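Local coordinates for protein NAD nucleotidase (Haemophilus influenzae, PDB 3ZTV) that degrades NAD to adenosine and nicotinamide riboside, acting as a pyrophosphatase and as a zinc-dependent 5'-nucleotidase with broad specificity for nucleotides, at residues Ser23-His28 and Ser84-Val89; Ala126-Asp131 and Val174-Glu179; Tyr245-Glu250 and Lys289-Leu294; Gly359-Ser364 and Ala414-Gly419; Arg373-Ala378 and Ser565-Asn570. All blocks are in the same frame, centred on the assembly; numbering follows the deposited sequence.

From the N terminus, contacts 1, 2 and 3 follow one another in series, each loop closing before the next opens. Contact 1 returns the loop after strand 11-18 to helix 84-93, near the zinc ions; contact 2 closes 126-131 on 174-179 as a small two-stranded sheet, its centre about 27 Å from that of contact 1. Contact 3 joins the chain entering strand 249-252 to strand 284-295, linking two larger sheets. Contacts 4 and 5 lie toward the C-terminal part and cross, because 373-378 falls between 359-364 and 414-419 while 565-570 comes after both. Their nearest atoms are about 8 Å apart; together they tie strands 357-362 and 567-570 to loops of the adenosine-binding half.

Contact 1 (Ser23-His28 and Ser84-Val89); sequences SYLEPH and SADAAV
Ser23 and Leu25 reach helix 84-93 through Asp86, Ala85 and Val89, in the calcineurin-like phosphoesterase fold and just after the zinc ligand His22. Leu25 carries the apolar half of this buried contact. Its CB points at the helix, and CG comes level with the fork of Val89, 4.2 Å from Val89 CG1 and equally far from Val89 CG2. Beyond CG the branches part. CD2 settles between Ala85 CB, at 3.9 Å, and Val89 CG1, whereas CD1 turns to the polar side and lies 3.4 Å from Asp86 OD1. Ala85 and Val89 are one helical turn apart, so CD2 touches successive turns. The Asp86 carboxylate is held by both oxygens: OD1 is hydrogen-bonded to His21 and OD2 to Ser23, so residues beside His22 are linked to the helix. Thr73 N also bonds Ser23 OG, and the Ser23 side chain is about 10 Å from a zinc ion. A chi1 of -60° sets Ser23 OG beside its own backbone N, from where it donates to Asp86 OD2 over 2.7 Å, approaching on the syn side, 26° out of the carboxylate plane.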
# COMPACT_ATOMS: atom_id res chain seq x y z
N SER A 23 24.26 17.26 -10.23
CA SER A 23 25.65 17.70 -10.15
C SER A 23 26.12 18.53 -11.34
O SER A 23 27.34 18.66 -11.57
CB SER A 23 26.59 16.50 -9.90
OG SER A 23 26.26 15.86 -8.68
N TYR A 24 25.18 19.11 -12.09
CA TYR A 24 25.53 20.01 -13.19
C TYR A 24 25.82 21.41 -12.64
O TYR A 24 24.96 22.30 -12.67
CB TYR A 24 24.42 20.07 -14.25
CG TYR A 24 24.49 18.94 -15.24
CD1 TYR A 24 24.16 17.64 -14.87
CD2 TYR A 24 24.90 19.16 -16.55
CE1 TYR A 24 24.23 16.59 -15.77
CE2 TYR A 24 24.98 18.12 -17.46
CZ TYR A 24 24.64 16.84 -17.07
OH TYR A 24 24.71 15.82 -17.99
N LEU A 25 27.03 21.60 -12.14
CA LEU A 25 27.40 22.90 -11.60
C LEU A 25 27.70 23.92 -12.69
O LEU A 25 27.49 25.12 -12.50
CB LEU A 25 28.61 22.77 -10.66
CG LEU A 25 28.29 22.54 -9.18
CD1 LEU A 25 27.39 21.33 -8.97
CD2 LEU A 25 29.58 22.40 -8.37
N GLU A 26 28.18 23.45 -13.83
CA GLU A 26 28.51 24.32 -14.95
C GLU A 26 27.37 24.29 -15.96
O GLU A 26 26.55 23.38 -15.93
CB GLU A 26 29.81 23.87 -15.63
CG GLU A 26 31.06 23.98 -14.76
CD GLU A 26 32.34 23.67 -15.53
OE1 GLU A 26 32.55 24.27 -16.61
OE2 GLU A 26 33.14 22.84 -15.06
N PRO A 27 27.33 25.28 -16.86
CA PRO A 27 26.37 25.26 -17.97
C PRO A 27 26.60 24.05 -18.87
O PRO A 27 27.66 23.41 -18.79
CB PRO A 27 26.69 26.56 -18.74
CG PRO A 27 27.34 27.44 -17.72
CD PRO A 27 28.17 26.50 -16.89
N HIS A 28 25.62 23.72 -19.71
CA HIS A 28 25.82 22.70 -20.73
C HIS A 28 25.17 23.15 -22.05
O HIS A 28 24.36 24.07 -22.08
CB HIS A 28 25.30 21.33 -20.27
CG HIS A 28 23.82 21.26 -20.10
ND1 HIS A 28 23.17 21.76 -18.99
CD2 HIS A 28 22.85 20.74 -20.90
CE1 HIS A 28 21.87 21.56 -19.12
NE2 HIS A 28 21.65 20.94 -20.26
N SER A 84 30.04 17.12 -1.72
CA SER A 84 30.40 18.37 -1.05
C SER A 84 30.27 19.59 -1.96
O SER A 84 29.95 20.68 -1.49
CB SER A 84 31.80 18.30 -0.44
OG SER A 84 32.79 18.23 -1.44
N ALA A 85 30.54 19.43 -3.25
CA ALA A 85 30.39 20.54 -4.19
C ALA A 85 28.92 20.91 -4.36
O ALA A 85 28.56 22.09 -4.37
CB ALA A 85 31.02 20.19 -5.53
N ASP A 86 28.07 19.89 -4.46
CA ASP A 86 26.63 20.10 -4.57
C ASP A 86 26.10 20.75 -3.31
O ASP A 86 25.31 21.70 -3.38
CB ASP A 86 25.92 18.78 -4.86
CG ASP A 86 26.22 18.27 -6.25
OD1 ASP A 86 25.81 18.95 -7.21
OD2 ASP A 86 26.86 17.21 -6.38
N ALA A 87 26.52 20.27 -2.14
CA ALA A 87 26.09 20.88 -0.89
C ALA A 87 26.48 22.35 -0.82
O ALA A 87 25.70 23.19 -0.37
CB ALA A 87 26.63 20.10 0.32
N ALA A 88 27.69 22.66 -1.28
CA ALA A 88 28.20 24.03 -1.22
C ALA A 88 27.35 24.99 -2.05
O ALA A 88 26.99 26.08 -1.59
CB ALA A 88 29.67 24.07 -1.66
N VAL A 89 27.05 24.61 -3.28
CA VAL A 89 26.27 25.50 -4.15
C VAL A 89 24.80 25.57 -3.72
O VAL A 89 24.17 26.63 -3.82
CB VAL A 89 26.44 25.20 -5.66
CG1 VAL A 89 27.92 25.34 -6.08
CG2 VAL A 89 25.90 23.82 -6.01

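Contact 2 (Ala126-Asp131 and Val174-Glu179); sequences ANVIPD and VKFYDE
Val128 and Val174 press methyl against methyl, CG1 to CG1, at 3.4 Å, tighter than usual van der Waals contact, the two side chains leaning obliquely together. Val128 CG1 also sits over one face of the Phe176 ring, offset toward the rim, in a CH-pi contact 4.3 Å from the centroid; CG2 touches ring atom CE2. On the other face of the sheet, Ile129 CD1 meets Tyr177 CE2, the two side chains at about a right angle. Lys175, bent at chi2 and chi4, brings NZ back to the syn lone pair of Asp131 OD2 in a 2.7 Å salt bridge. Asn127 has CG between its backbone N and carbonyl carbon (chi1 68°), and from there ND2 donates to Tyr177 O at 3.0 Å, nearly in the amide plane; OD1 is taken by Asp159 N. Backbone bonds pair Ile129 with Lys175, 2.8 Å from Ile129 N to Lys175 O, and Tyr177 N extends the pairing to Asn127 O at 2.9 Å. Strands 128-130 and 174-176 thus form a two-stranded antiparallel sheet of the calcineurin-like phosphoesterase domain, with the second subunit packed on its Ile129, Lys175 and Tyr177 side.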
# COMPACT_ATOMS: atom_id res chain seq x y z
N ALA A 126 8.62 12.15 3.68
CA ALA A 126 7.62 11.52 4.54
C ALA A 126 7.47 10.02 4.33
O ALA A 126 6.97 9.34 5.23
CB ALA A 126 6.27 12.21 4.37
N ASN A 127 7.88 9.49 3.18
CA ASN A 127 7.69 8.07 2.89
C ASN A 127 9.01 7.29 2.86
O ASN A 127 9.04 6.13 2.42
CB ASN A 127 6.88 7.85 1.59
CG ASN A 127 7.64 8.28 0.34
OD1 ASN A 127 8.40 9.25 0.36
ND2 ASN A 127 7.40 7.58 -0.75
N VAL A 128 10.09 7.92 3.31
CA VAL A 128 11.40 7.28 3.42
C VAL A 128 11.81 7.47 4.88
O VAL A 128 12.08 8.59 5.32
CB VAL A 128 12.42 7.93 2.47
CG1 VAL A 128 13.74 7.17 2.53
CG2 VAL A 128 11.87 7.96 1.04
N ILE A 129 11.84 6.38 5.64
CA ILE A 129 11.92 6.48 7.10
C ILE A 129 13.00 5.54 7.66
O ILE A 129 12.84 4.32 7.64
CB ILE A 129 10.55 6.18 7.78
CG1 ILE A 129 9.42 7.01 7.16
CG2 ILE A 129 10.62 6.48 9.27
CD1 ILE A 129 8.03 6.73 7.76
N PRO A 130 14.12 6.11 8.15
CA PRO A 130 15.18 5.23 8.68
C PRO A 130 14.88 4.72 10.08
O PRO A 130 14.34 5.45 10.92
CB PRO A 130 16.41 6.15 8.70
CG PRO A 130 16.11 7.22 7.69
CD PRO A 130 14.63 7.46 7.88
N ASP A 131 15.25 3.46 10.32
CA ASP A 131 15.19 2.88 11.66
C ASP A 131 16.23 3.55 12.56
O ASP A 131 17.18 4.18 12.08
CB ASP A 131 15.44 1.37 11.60
CG ASP A 131 14.32 0.60 10.93
OD1 ASP A 131 13.17 1.07 10.93
OD2 ASP A 131 14.59 -0.51 10.41
N VAL A 174 16.47 1.48 5.98
CA VAL A 174 15.61 2.55 5.48
C VAL A 174 14.33 1.95 4.91
O VAL A 174 14.39 1.15 3.98
CB VAL A 174 16.31 3.37 4.40
CG1 VAL A 174 15.39 4.50 3.92
CG2 VAL A 174 17.61 3.93 4.94
N LYS A 175 13.18 2.34 5.46
CA LYS A 175 11.90 1.79 5.04
C LYS A 175 11.14 2.76 4.13
O LYS A 175 11.12 3.97 4.38
CB LYS A 175 11.06 1.42 6.27
CG LYS A 175 11.31 0.01 6.84
CD LYS A 175 12.77 -0.26 7.17
CE LYS A 175 12.95 -1.62 7.84
NZ LYS A 175 12.42 -1.66 9.25
N PHE A 176 10.54 2.22 3.08
CA PHE A 176 9.80 3.02 2.10
C PHE A 176 8.31 2.71 2.15
O PHE A 176 7.92 1.56 2.35
CB PHE A 176 10.31 2.70 0.69
CG PHE A 176 11.69 3.23 0.39
CD1 PHE A 176 12.82 2.59 0.89
CD2 PHE A 176 11.86 4.36 -0.40
CE1 PHE A 176 14.10 3.09 0.61
CE2 PHE A 176 13.13 4.86 -0.67
CZ PHE A 176 14.25 4.22 -0.17
N TYR A 177 7.49 3.73 1.94
CA TYR A 177 6.03 3.61 1.96
C TYR A 177 5.39 4.18 0.70
O TYR A 177 5.90 5.12 0.08
CB TYR A 177 5.48 4.25 3.25
CG TYR A 177 5.98 3.48 4.45
CD1 TYR A 177 5.30 2.35 4.90
CD2 TYR A 177 7.17 3.81 5.08
CE1 TYR A 177 5.77 1.61 5.97
CE2 TYR A 177 7.65 3.08 6.15
CZ TYR A 177 6.95 1.97 6.59
OH TYR A 177 7.45 1.23 7.65
N ASP A 178 4.26 3.58 0.32
CA ASP A 178 3.53 3.97 -0.88
C ASP A 178 3.33 5.47 -1.01
O ASP A 178 2.93 6.14 -0.05
CB ASP A 178 2.17 3.26 -0.90
CG ASP A 178 1.39 3.56 -2.15
OD1 ASP A 178 1.79 3.08 -3.23
OD2 ASP A 178 0.37 4.28 -2.06
N GLU A 179 3.60 5.99 -2.21
CA GLU A 179 3.48 7.42 -2.48
C GLU A 179 2.07 7.97 -2.25
O GLU A 179 1.90 8.97 -1.56
CB GLU A 179 3.93 7.74 -3.92
CG GLU A 179 5.39 7.38 -4.28
CD GLU A 179 5.55 6.00 -4.93
OE1 GLU A 179 4.69 5.11 -4.68
OE2 GLU A 179 6.54 5.82 -5.69

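Contact 3 (Tyr245-Glu250 and Lys289-Leu294); sequences YEYPLE and KIPHVL
Tyr247, Lys289 and Pro291 make up most of this largely apolar contact. The Tyr247 side chain, CG anti to its backbone N (chi1 -174°), runs toward the strand and slides past Lys289 and Pro291 in the opposite direction to each. Pro291 CB lies over one face of the ring, 4.1 Å from Tyr247 CG; Pro291 CG instead touches Tyr247 CB at 4.0 Å. Lys289 comes from another side, its CB at the ring edge, near the plane, 4.0 Å from Tyr247 CD1. The lysine chain then passes the tyrosine backbone, with CD 3.6 Å from Tyr247 O and 3.9 Å from Pro248 CD. A cis peptide bond joins Tyr247 to Pro248 at this place, just before strand 249-252, the edge strand of a six-stranded sheet; strand 284-295 belongs to the seven-stranded one, and Met262 and Leu274, from a strand of each sheet, also touch Tyr247. The contact thus lies between the two large sheets of the metallophosphoesterase beta-sandwich. At its outer end Lys289 bends at chi4, and NZ meets Glu246 through water. One water donates to Glu246 OE2 and accepts from Lys289 NZ at 2.8 Å. A second donates to both Glu246 OE2 and Tyr247 O, and binds NZ only weakly. The opposite charges stay apart, with OE2 and NZ 4.8 Å from each other, while Arg237 takes Glu246 OE1 in a salt bridge.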
# COMPACT_ATOMS: atom_id res chain seq x y z
N TYR A 245 4.52 19.67 -21.10
CA TYR A 245 3.25 20.14 -20.54
C TYR A 245 3.31 21.64 -20.37
O TYR A 245 4.39 22.22 -20.32
CB TYR A 245 3.04 19.52 -19.16
CG TYR A 245 2.80 18.03 -19.14
CD1 TYR A 245 1.75 17.47 -19.85
CD2 TYR A 245 3.60 17.20 -18.37
CE1 TYR A 245 1.51 16.11 -19.81
CE2 TYR A 245 3.37 15.83 -18.32
CZ TYR A 245 2.33 15.29 -19.04
OH TYR A 245 2.10 13.93 -18.99
N GLU A 246 2.14 22.27 -20.22
CA GLU A 246 2.06 23.67 -19.84
C GLU A 246 2.48 23.88 -18.38
O GLU A 246 2.18 23.05 -17.51
CB GLU A 246 0.64 24.20 -20.07
CG GLU A 246 0.48 25.71 -19.97
CD GLU A 246 1.04 26.45 -21.17
OE1 GLU A 246 1.21 25.84 -22.25
OE2 GLU A 246 1.30 27.66 -21.02
N TYR A 247 3.16 24.98 -18.11
CA TYR A 247 3.56 25.35 -16.76
C TYR A 247 2.47 26.22 -16.12
O TYR A 247 2.25 27.34 -16.57
CB TYR A 247 4.89 26.13 -16.80
CG TYR A 247 5.44 26.42 -15.43
CD1 TYR A 247 5.04 27.55 -14.73
CD2 TYR A 247 6.32 25.54 -14.80
CE1 TYR A 247 5.48 27.80 -13.44
CE2 TYR A 247 6.79 25.79 -13.53
CZ TYR A 247 6.35 26.91 -12.84
OH TYR A 247 6.79 27.18 -11.57
N PRO A 248 1.76 25.72 -15.09
CA PRO A 248 1.68 24.38 -14.51
C PRO A 248 0.51 23.61 -15.12
O PRO A 248 -0.29 24.19 -15.86
CB PRO A 248 1.35 24.69 -13.04
CG PRO A 248 0.36 25.83 -13.18
CD PRO A 248 0.91 26.67 -14.33
N LEU A 249 0.41 22.33 -14.80
CA LEU A 249 -0.80 21.55 -15.03
C LEU A 249 -1.80 21.79 -13.90
O LEU A 249 -1.41 22.12 -12.78
CB LEU A 249 -0.48 20.06 -15.09
CG LEU A 249 0.30 19.60 -16.33
CD1 LEU A 249 0.68 18.13 -16.18
CD2 LEU A 249 -0.53 19.84 -17.58
N GLU A 250 -3.08 21.63 -14.21
CA GLU A 250 -4.16 21.80 -13.23
C GLU A 250 -5.14 20.64 -13.29
O GLU A 250 -5.55 20.23 -14.37
CB GLU A 250 -4.92 23.11 -13.48
CG GLU A 250 -6.05 23.35 -12.48
CD GLU A 250 -6.85 24.62 -12.74
OE1 GLU A 250 -6.41 25.49 -13.51
OE2 GLU A 250 -7.94 24.73 -12.14
N LYS A 289 2.99 32.69 -13.59
CA LYS A 289 3.48 31.38 -13.99
C LYS A 289 4.53 31.56 -15.08
O LYS A 289 4.21 31.83 -16.23
CB LYS A 289 2.33 30.48 -14.47
CG LYS A 289 1.30 31.16 -15.37
CD LYS A 289 0.23 30.16 -15.81
CE LYS A 289 -0.76 30.79 -16.78
NZ LYS A 289 -0.13 31.12 -18.09
N ILE A 290 5.80 31.43 -14.69
CA ILE A 290 6.91 31.60 -15.61
C ILE A 290 7.97 30.52 -15.40
O ILE A 290 8.56 30.43 -14.32
CB ILE A 290 7.61 32.95 -15.42
CG1 ILE A 290 6.59 34.10 -15.39
CG2 ILE A 290 8.65 33.18 -16.52
CD1 ILE A 290 7.18 35.42 -14.93
N PRO A 291 8.19 29.67 -16.41
CA PRO A 291 9.35 28.78 -16.38
C PRO A 291 10.57 29.49 -16.96
O PRO A 291 10.67 29.64 -18.19
CB PRO A 291 8.92 27.62 -17.27
CG PRO A 291 7.98 28.25 -18.27
CD PRO A 291 7.35 29.46 -17.61
N HIS A 292 11.49 29.95 -16.11
CA HIS A 292 12.65 30.71 -16.58
C HIS A 292 13.76 29.78 -17.07
O HIS A 292 14.38 29.07 -16.26
CB HIS A 292 13.25 31.55 -15.45
CG HIS A 292 12.33 32.62 -14.92
ND1 HIS A 292 11.48 32.43 -13.85
CD2 HIS A 292 12.17 33.91 -15.31
CE1 HIS A 292 10.82 33.56 -13.61
NE2 HIS A 292 11.23 34.47 -14.48
N VAL A 293 14.04 29.80 -18.37
CA VAL A 293 15.19 29.08 -18.90
C VAL A 293 16.43 29.95 -18.79
O VAL A 293 16.47 31.09 -19.28
CB VAL A 293 14.97 28.66 -20.36
CG1 VAL A 293 16.23 28.03 -20.94
CG2 VAL A 293 13.82 27.69 -20.46
N LEU A 294 17.46 29.43 -18.12
CA LEU A 294 18.69 30.15 -17.86
C LEU A 294 19.64 29.95 -19.02
O LEU A 294 20.10 28.83 -19.26
CB LEU A 294 19.31 29.63 -16.56
CG LEU A 294 18.36 29.60 -15.36
CD1 LEU A 294 19.01 28.89 -14.18
CD2 LEU A 294 17.91 31.01 -14.97
O HOH W 1 2.26 28.79 -18.84
O HOH W 2 -0.99 29.16 -19.97

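Contact 4 (Gly359-Ser364 and Ala414-Gly419)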
# COMPACT_ATOMS: atom_id res chain seq x y z
N GLY A 359 41.80 2.88 -11.31
CA GLY A 359 42.12 1.47 -11.30
C GLY A 359 43.26 1.15 -12.25
O GLY A 359 43.69 2.00 -13.02
N VAL A 360 43.73 -0.09 -12.19
CA VAL A 360 44.82 -0.56 -13.03
C VAL A 360 44.36 -1.81 -13.76
O VAL A 360 43.75 -2.70 -13.16
CB VAL A 360 46.08 -0.88 -12.20
CG1 VAL A 360 47.19 -1.45 -13.08
CG2 VAL A 360 46.56 0.36 -11.47
N ILE A 361 44.63 -1.87 -15.06
CA ILE A 361 44.33 -3.06 -15.84
C ILE A 361 45.62 -3.81 -16.16
O ILE A 361 46.59 -3.21 -16.62
CB ILE A 361 43.60 -2.71 -17.15
CG1 ILE A 361 42.28 -2.00 -16.85
CG2 ILE A 361 43.35 -3.97 -17.97
CD1 ILE A 361 41.56 -1.48 -18.08
N THR A 362 45.61 -5.11 -15.90
CA THR A 362 46.74 -5.96 -16.24
C THR A 362 46.32 -6.94 -17.34
O THR A 362 45.13 -7.13 -17.60
CB THR A 362 47.25 -6.74 -15.02
OG1 THR A 362 46.17 -7.47 -14.42
CG2 THR A 362 47.83 -5.79 -13.99
N GLY A 363 47.31 -7.54 -17.99
CA GLY A 363 47.02 -8.48 -19.05
C GLY A 363 47.12 -7.87 -20.43
O GLY A 363 47.77 -6.84 -20.62
N SER A 364 46.47 -8.50 -21.39
CA SER A 364 46.55 -8.10 -22.79
C SER A 364 45.52 -7.05 -23.15
O SER A 364 44.46 -6.97 -22.53
CB SER A 364 46.39 -9.32 -23.70
OG SER A 364 47.50 -10.19 -23.59
N ALA A 414 38.35 2.65 -29.54
CA ALA A 414 39.73 2.17 -29.56
C ALA A 414 39.92 0.97 -28.65
O ALA A 414 39.06 0.67 -27.82
CB ALA A 414 40.69 3.28 -29.18
N ASP A 415 41.04 0.28 -28.81
CA ASP A 415 41.40 -0.79 -27.90
C ASP A 415 41.53 -0.20 -26.50
O ASP A 415 41.89 0.97 -26.35
CB ASP A 415 42.76 -1.42 -28.27
CG ASP A 415 42.78 -2.06 -29.65
OD1 ASP A 415 41.74 -2.10 -30.34
OD2 ASP A 415 43.86 -2.55 -30.05
N ILE A 416 41.24 -1.01 -25.49
CA ILE A 416 41.52 -0.62 -24.12
C ILE A 416 42.79 -1.34 -23.69
O ILE A 416 42.81 -2.57 -23.59
CB ILE A 416 40.35 -0.97 -23.18
CG1 ILE A 416 39.09 -0.21 -23.63
CG2 ILE A 416 40.69 -0.63 -21.75
CD1 ILE A 416 37.85 -0.52 -22.80
N LEU A 417 43.84 -0.57 -23.45
CA LEU A 417 45.17 -1.11 -23.21
C LEU A 417 45.46 -1.27 -21.72
O LEU A 417 44.89 -0.56 -20.89
CB LEU A 417 46.23 -0.20 -23.84
CG LEU A 417 46.07 0.12 -25.33
CD1 LEU A 417 47.22 1.00 -25.81
CD2 LEU A 417 45.97 -1.15 -26.15
N PRO A 418 46.35 -2.21 -21.36
CA PRO A 418 46.74 -2.38 -19.96
C PRO A 418 47.39 -1.12 -19.40
O PRO A 418 47.94 -0.32 -20.16
CB PRO A 418 47.76 -3.53 -20.01
CG PRO A 418 48.26 -3.52 -21.42
CD PRO A 418 47.08 -3.12 -22.26
N GLY A 419 47.31 -0.94 -18.09
CA GLY A 419 47.94 0.19 -17.44
C GLY A 419 46.98 0.95 -16.54
O GLY A 419 45.89 0.46 -16.23
O HOH W 3 43.70 -4.37 -21.46
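Ile361 and Gly419 form an antiparallel hydrogen-bonded pair, the one bridge between the two segments; the pairing of strands 357-362 and 419-422 runs on through Gly359 and Val421. Two bonds close the pair: Ile361 N donates to Gly419 O at 2.9 Å with an almost straight N-H...O angle of 176°, and Gly419 N returns to Ile361 O at 2.8 Å. Gly419 O also receives a CA-H...O contact from Val360. Before Gly419 the second chain leaves the strand, the end-to-end directions of 359-364 and 416-419 being 113° apart. Gly419 and Gly363 both have positive phi values, and at these angles a CB would collide with the preceding carbonyl oxygen in each. Among the side chains, Ile361 and Ile416 cross at about a right angle; chi2 of 174° extends Ile361 CD1 toward Ile416 CG2, which it meets at 3.9 Å. Met366 of a loop and Phe390 of helix 386-396 touch both isoleucines, so the pair packs toward that helix. On the outer side the Pro418 ring lies against the backbone at Gly363, with CB and CG each 3.4 Å from Gly363 O. A water donates to both Ser364 O and Ile416 O, bridging the backbones where they are no longer paired directly. Every direct hydrogen bond across the contact is therefore backbone to backbone, and the water bridge also uses two carbonyls, so the side chains add only apolar contact to this join, which comes just after Arg413, probably a substrate-binding residue.

Contact 5 (Arg373-Ala378 and Ser565-Asn570); sequences RIPNKA and SNVKFN
Phe569 packs against Pro375 and Ile374, at the centre of a small apolar group. Its CB points toward the loop and meets the Pro375 ring, CG at 3.9 Å and CB and CD scarcely farther, the two side chains crossing at about a right angle. Chi1 of -176° sets Phe569 CG anti to the backbone N, and the ring's CE2 meets Ile374 CG2 at 3.6 Å. Val567, two residues earlier on the strand and pointing the same way, adds CG1 at 4.3 Å from Pro375 CG. Phe466 meets the Phe569 ring edge-to-face, and Tyr468 touches both Pro375 and Val567. The loop side is a type II beta turn from Ile374 to Lys377, with Pro375 and Asn376 as its central residues; Asn376 takes the left-handed backbone angles (phi 64°) that the third position of such a turn requires. Strand 567-570 is the last strand modelled and an edge strand of a four-stranded sheet in the C-terminal half, and the turn packs on the side of the strand carrying Val567 and Phe569. Polar groups begin at the ring rim: Pro375 O lies at the edge of Phe569, near the ring plane, 3.4 Å from CD2. Farther out, Asn376 ND2 donates to Phe569 O at 2.9 Å, Phe569 O lying 9° out of the amide plane of Asn376. Lys377 NZ is salt-bridged to Glu478. At the other end of the loop, Arg373, probably a substrate-binding residue, sends NH1 to Thr463 OG1, while its carbonyl oxygen is bonded to Tyr468 OH.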
# COMPACT_ATOMS: atom_id res chain seq x y z
N ARG A 373 35.27 -4.37 -34.77
CA ARG A 373 33.82 -4.37 -34.55
C ARG A 373 33.18 -5.74 -34.72
O ARG A 373 32.30 -6.12 -33.95
CB ARG A 373 33.14 -3.35 -35.45
CG ARG A 373 33.34 -1.92 -35.01
CD ARG A 373 32.81 -0.95 -36.06
NE ARG A 373 32.88 0.43 -35.61
CZ ARG A 373 32.50 1.47 -36.35
NH1 ARG A 373 32.02 1.26 -37.57
NH2 ARG A 373 32.60 2.70 -35.88
N ILE A 374 33.62 -6.47 -35.74
CA ILE A 374 33.06 -7.79 -36.05
C ILE A 374 34.13 -8.86 -35.93
O ILE A 374 35.21 -8.73 -36.51
CB ILE A 374 32.46 -7.82 -37.46
CG1 ILE A 374 31.40 -6.73 -37.61
CG2 ILE A 374 31.87 -9.19 -37.76
CD1 ILE A 374 30.86 -6.58 -39.02
N PRO A 375 33.86 -9.93 -35.16
CA PRO A 375 34.88 -10.96 -34.97
C PRO A 375 35.16 -11.71 -36.26
O PRO A 375 34.27 -11.84 -37.10
CB PRO A 375 34.23 -11.92 -33.96
CG PRO A 375 33.10 -11.14 -33.34
CD PRO A 375 32.62 -10.22 -34.41
N ASN A 376 36.40 -12.17 -36.41
CA ASN A 376 36.79 -13.04 -37.53
C ASN A 376 36.68 -12.41 -38.91
O ASN A 376 36.55 -13.11 -39.92
CB ASN A 376 36.01 -14.36 -37.47
CG ASN A 376 36.45 -15.25 -36.32
OD1 ASN A 376 37.65 -15.43 -36.10
ND2 ASN A 376 35.49 -15.79 -35.58
N LYS A 377 36.73 -11.08 -38.96
CA LYS A 377 36.81 -10.37 -40.24
C LYS A 377 38.24 -9.91 -40.48
O LYS A 377 39.03 -9.79 -39.54
CB LYS A 377 35.86 -9.18 -40.26
CG LYS A 377 34.39 -9.55 -40.44
CD LYS A 377 34.19 -10.35 -41.72
CE LYS A 377 32.72 -10.60 -42.00
NZ LYS A 377 32.17 -9.69 -43.05
N ALA A 378 38.57 -9.64 -41.74
CA ALA A 378 39.90 -9.14 -42.08
C ALA A 378 40.23 -7.89 -41.27
O ALA A 378 39.42 -6.96 -41.20
CB ALA A 378 39.98 -8.85 -43.58
N SER A 565 34.81 -12.08 -25.68
CA SER A 565 33.83 -11.02 -25.90
C SER A 565 32.37 -11.46 -25.71
O SER A 565 31.46 -10.69 -26.01
CB SER A 565 33.98 -10.49 -27.32
OG SER A 565 33.62 -11.51 -28.25
N ASN A 566 32.15 -12.68 -25.23
CA ASN A 566 30.80 -13.23 -25.10
C ASN A 566 30.09 -13.43 -26.45
O ASN A 566 28.87 -13.55 -26.51
CB ASN A 566 29.91 -12.39 -24.16
CG ASN A 566 30.16 -12.67 -22.69
OD1 ASN A 566 29.76 -11.88 -21.81
ND2 ASN A 566 30.82 -13.79 -22.39
N VAL A 567 30.87 -13.44 -27.52
CA VAL A 567 30.33 -13.66 -28.86
C VAL A 567 31.19 -14.65 -29.65
O VAL A 567 32.41 -14.48 -29.74
CB VAL A 567 30.23 -12.35 -29.67
CG1 VAL A 567 29.75 -12.64 -31.08
CG2 VAL A 567 29.29 -11.37 -28.97
N LYS A 568 30.55 -15.67 -30.20
CA LYS A 568 31.20 -16.53 -31.19
C LYS A 568 30.53 -16.29 -32.53
O LYS A 568 29.37 -16.66 -32.73
CB LYS A 568 31.13 -18.01 -30.82
CG LYS A 568 31.79 -18.91 -31.87
CD LYS A 568 31.96 -20.36 -31.41
CE LYS A 568 32.58 -21.20 -32.52
NZ LYS A 568 32.91 -22.58 -32.08
N PHE A 569 31.26 -15.67 -33.44
CA PHE A 569 30.71 -15.31 -34.74
C PHE A 569 31.41 -16.10 -35.84
O PHE A 569 32.62 -15.97 -36.04
CB PHE A 569 30.85 -13.81 -34.98
CG PHE A 569 30.21 -13.33 -36.26
CD1 PHE A 569 28.84 -13.34 -36.41
CD2 PHE A 569 30.99 -12.87 -37.31
CE1 PHE A 569 28.24 -12.91 -37.58
CE2 PHE A 569 30.40 -12.43 -38.49
CZ PHE A 569 29.02 -12.45 -38.62
N ASN A 570 30.64 -16.92 -36.54
CA ASN A 570 31.19 -17.75 -37.60
C ASN A 570 31.10 -17.00 -38.93
O ASN A 570 30.04 -16.91 -39.53
CB ASN A 570 30.43 -19.08 -37.68
CG ASN A 570 30.38 -19.80 -36.33
OD1 ASN A 570 29.31 -20.24 -35.89
ND2 ASN A 570 31.53 -19.92 -35.68